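Local coordinates for CBS domain-containing protein (Pyrococcus horikoshii, PDB 2YZI), which is of unknown function but carries two CBS domains, modules that in many proteins bind adenosine-containing ligands and regulate a partner, at residues Val50-Phe54 against Ile77-Leu82. Residues are numbered along the deposited sequence; the frame is centred on the assembly and turned at random.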
ATOM      1  N   VAL B  50      15.314  -0.386 -17.491  1.00 18.55           N
ATOM      2  CA  VAL B  50      14.361   0.394 -16.727  1.00 16.76           C
ATOM      3  C   VAL B  50      14.501   1.872 -17.050  1.00 16.76           C
ATOM      4  O   VAL B  50      15.583   2.456 -16.923  1.00 17.67           O
ATOM      5  CB  VAL B  50      14.537   0.212 -15.214  1.00 16.49           C
ATOM      6  CG1 VAL B  50      13.488   1.046 -14.479  1.00 11.94           C
ATOM      7  CG2 VAL B  50      14.415  -1.257 -14.842  1.00 13.55           C
ATOM      8  N   VAL B  51      13.395   2.462 -17.480  1.00 16.43           N
ATOM      9  CA  VAL B  51      13.354   3.866 -17.829  1.00 16.09           C
ATOM     10  C   VAL B  51      12.457   4.615 -16.867  1.00 14.89           C
ATOM     11  O   VAL B  51      12.452   5.836 -16.847  1.00 15.45           O
ATOM     12  CB  VAL B  51      12.816   4.061 -19.251  1.00 18.13           C
ATOM     13  CG1 VAL B  51      13.854   3.587 -20.274  1.00 19.19           C
ATOM     14  CG2 VAL B  51      11.524   3.276 -19.417  1.00 18.59           C
ATOM     15  N   GLY B  52      11.697   3.880 -16.065  1.00 14.78           N
ATOM     16  CA  GLY B  52      10.809   4.534 -15.130  1.00 15.00           C
ATOM     17  C   GLY B  52      10.263   3.649 -14.031  1.00 16.38           C
ATOM     18  O   GLY B  52      10.566   2.464 -13.963  1.00 15.47           O
ATOM     19  N   PHE B  53       9.427   4.239 -13.186  1.00 16.89           N
ATOM     20  CA  PHE B  53       8.835   3.542 -12.056  1.00 16.76           C
ATOM     21  C   PHE B  53       7.638   4.356 -11.575  1.00 17.29           C
ATOM     22  O   PHE B  53       7.657   5.596 -11.643  1.00 18.02           O
ATOM     23  CB  PHE B  53       9.863   3.458 -10.925  1.00 16.67           C
ATOM     24  CG  PHE B  53       9.349   2.812  -9.673  1.00 17.10           C
ATOM     25  CD1 PHE B  53       9.358   1.425  -9.533  1.00 16.87           C
ATOM     26  CD2 PHE B  53       8.882   3.594  -8.613  1.00 16.58           C
ATOM     27  CE1 PHE B  53       8.916   0.828  -8.359  1.00 16.06           C
ATOM     28  CE2 PHE B  53       8.439   3.005  -7.435  1.00 14.23           C
ATOM     29  CZ  PHE B  53       8.456   1.618  -7.309  1.00 13.92           C
ATOM     30  N   PHE B  54       6.606   3.672 -11.089  1.00 16.31           N
ATOM     31  CA  PHE B  54       5.426   4.362 -10.580  1.00 16.17           C
ATOM     32  C   PHE B  54       4.538   3.465  -9.712  1.00 16.82           C
ATOM     33  O   PHE B  54       4.504   2.241  -9.862  1.00 16.29           O
ATOM     34  CB  PHE B  54       4.621   4.978 -11.737  1.00 14.43           C
ATOM     35  CG  PHE B  54       3.888   3.973 -12.583  1.00 16.47           C
ATOM     36  CD1 PHE B  54       2.652   3.473 -12.178  1.00 15.10           C
ATOM     37  CD2 PHE B  54       4.425   3.546 -13.802  1.00 14.44           C
ATOM     38  CE1 PHE B  54       1.956   2.563 -12.980  1.00 16.50           C
ATOM     39  CE2 PHE B  54       3.739   2.637 -14.612  1.00 16.78           C
ATOM     40  CZ  PHE B  54       2.503   2.143 -14.204  1.00 17.07           C
ATOM     41  N   ILE B  77       3.298   9.884 -16.340  1.00 25.05           N
ATOM     42  CA  ILE B  77       3.157   9.991 -14.893  1.00 26.03           C
ATOM     43  C   ILE B  77       4.214   9.248 -14.098  1.00 27.24           C
ATOM     44  O   ILE B  77       4.194   9.280 -12.868  1.00 25.86           O
ATOM     45  CB  ILE B  77       1.795   9.462 -14.415  1.00 26.10           C
ATOM     46  CG1 ILE B  77       1.656   7.980 -14.763  1.00 26.30           C
ATOM     47  CG2 ILE B  77       0.688  10.282 -15.020  1.00 27.59           C
ATOM     48  CD1 ILE B  77       0.539   7.282 -14.026  1.00 27.01           C
HETATM   49  N   MSE B  78       5.125   8.570 -14.785  1.00 29.34           N
HETATM   50  CA  MSE B  78       6.174   7.815 -14.104  1.00 25.72           C
HETATM   51  C   MSE B  78       7.312   8.695 -13.594  1.00 24.95           C
HETATM   52  O   MSE B  78       7.542   9.783 -14.115  1.00 23.17           O
HETATM   53  CB  MSE B  78       6.750   6.758 -15.045  1.00 24.68           C
HETATM   54  CG  MSE B  78       7.536   7.326 -16.196  1.00 25.86           C
HETATM   55 SE   MSE B  78       8.062   5.944 -17.434  1.00 27.54          SE
HETATM   56  CE  MSE B  78       9.567   6.871 -18.272  1.00 24.90           C
ATOM     57  N   THR B  79       8.008   8.216 -12.565  1.00 23.95           N
ATOM     58  CA  THR B  79       9.147   8.933 -11.995  1.00 26.13           C
ATOM     59  C   THR B  79      10.360   8.358 -12.702  1.00 25.08           C
ATOM     60  O   THR B  79      10.441   7.146 -12.905  1.00 27.19           O
ATOM     61  CB  THR B  79       9.287   8.701 -10.466  1.00 26.57           C
ATOM     62  OG1 THR B  79       9.239   7.299 -10.179  1.00 31.16           O
ATOM     63  CG2 THR B  79       8.175   9.399  -9.720  1.00 28.02           C
ATOM     64  N   ARG B  80      11.304   9.212 -13.075  1.00 23.40           N
ATOM     65  CA  ARG B  80      12.466   8.745 -13.811  1.00 22.18           C
ATOM     66  C   ARG B  80      13.799   8.572 -13.072  1.00 23.36           C
ATOM     67  O   ARG B  80      14.874   8.783 -13.635  1.00 23.02           O
ATOM     68  CB  ARG B  80      12.650   9.616 -15.056  1.00 20.37           C
ATOM     69  CG  ARG B  80      11.476   9.535 -16.032  1.00 18.17           C
ATOM     70  CD  ARG B  80      11.745  10.366 -17.298  1.00 17.92           C
ATOM     71  NE  ARG B  80      10.738  10.154 -18.333  1.00 17.22           N
ATOM     72  CZ  ARG B  80       9.495  10.616 -18.277  1.00 17.49           C
ATOM     73  NH1 ARG B  80       9.097  11.324 -17.231  1.00 14.72           N
ATOM     74  NH2 ARG B  80       8.654  10.376 -19.272  1.00 15.66           N
ATOM     75  N   ASN B  81      13.721   8.194 -11.805  1.00 23.05           N
ATOM     76  CA  ASN B  81      14.906   7.892 -11.013  1.00 24.45           C
ATOM     77  C   ASN B  81      14.390   6.914  -9.980  1.00 24.73           C
ATOM     78  O   ASN B  81      13.233   7.000  -9.576  1.00 25.71           O
ATOM     79  CB  ASN B  81      15.516   9.132 -10.351  1.00 25.33           C
ATOM     80  CG  ASN B  81      14.527   9.902  -9.528  1.00 27.38           C
ATOM     81  OD1 ASN B  81      13.751  10.690 -10.058  1.00 29.13           O
ATOM     82  ND2 ASN B  81      14.540   9.673  -8.222  1.00 27.91           N
ATOM     83  N   LEU B  82      15.227   5.973  -9.564  1.00 24.36           N
ATOM     84  CA  LEU B  82      14.798   4.967  -8.609  1.00 22.40           C
ATOM     85  C   LEU B  82      15.415   5.100  -7.228  1.00 22.15           C
ATOM     86  O   LEU B  82      16.538   5.566  -7.075  1.00 21.99           O
ATOM     87  CB  LEU B  82      15.129   3.585  -9.158  1.00 24.27           C
ATOM     88  CG  LEU B  82      14.772   3.372 -10.628  1.00 24.71           C
ATOM     89  CD1 LEU B  82      15.429   2.094 -11.144  1.00 22.79           C
ATOM     90  CD2 LEU B  82      13.260   3.323 -10.783  1.00 22.80           C
TER
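Phe-53 and Thr-79 form a single antiparallel, hydrogen-bonded bridge. Thr-79 N gives a nearly straight bond of 2.8 Å to Phe-53 O, with 165° at the hydrogen. The return bond, Phe-53 N to Thr-79 O, is weak at 3.1 Å. Thr-79 OG1 donates to the same Phe-53 O at 2.7 Å, from above the carbonyl plane. That oxygen is thus gripped by two donors of one residue. With chi1 at 50°, OG1 sits between the backbone N and carbonyl carbon of Thr-79, turned to this oxygen and to the edge of the Phe-53 ring. A valine here has no hydroxyl and would probably leave Phe-53 O with the backbone N of this residue as its one donor across the contact. Leu-82 adds apolar contact: its CD2 lies 3.4 Å from Phe-53 CB, and its CD1 touches Val-50 CG1. On another flank, the selenomethionine Met-78 runs extended past Gly-52, its SE 3.9 Å from Gly-52 CA. Met-78 CE ends 3.4 Å from Val-51 O, while Met-78 CB meets Phe-54 CD2. Further out, strand 50-55 carries a classic beta bulge, where Val-51 and Gly-52 together lie opposite Val-43 of strand 40-44. Ile-77 packs on Ile-59 and Val-63 of helix 56-64, and Arg-62 NH1 hydrogen-bonds to Ile-77 O. Phe-53 and Leu-82 both touch Leu-107 of strand 105-110. A single bridge thus joins segment 77-82, part of the second CBS motif, to strand 50-55, an edge strand of the first motif's sheet within this chain, an arrangement consistent with the tandem CBS pair known as a Bateman module.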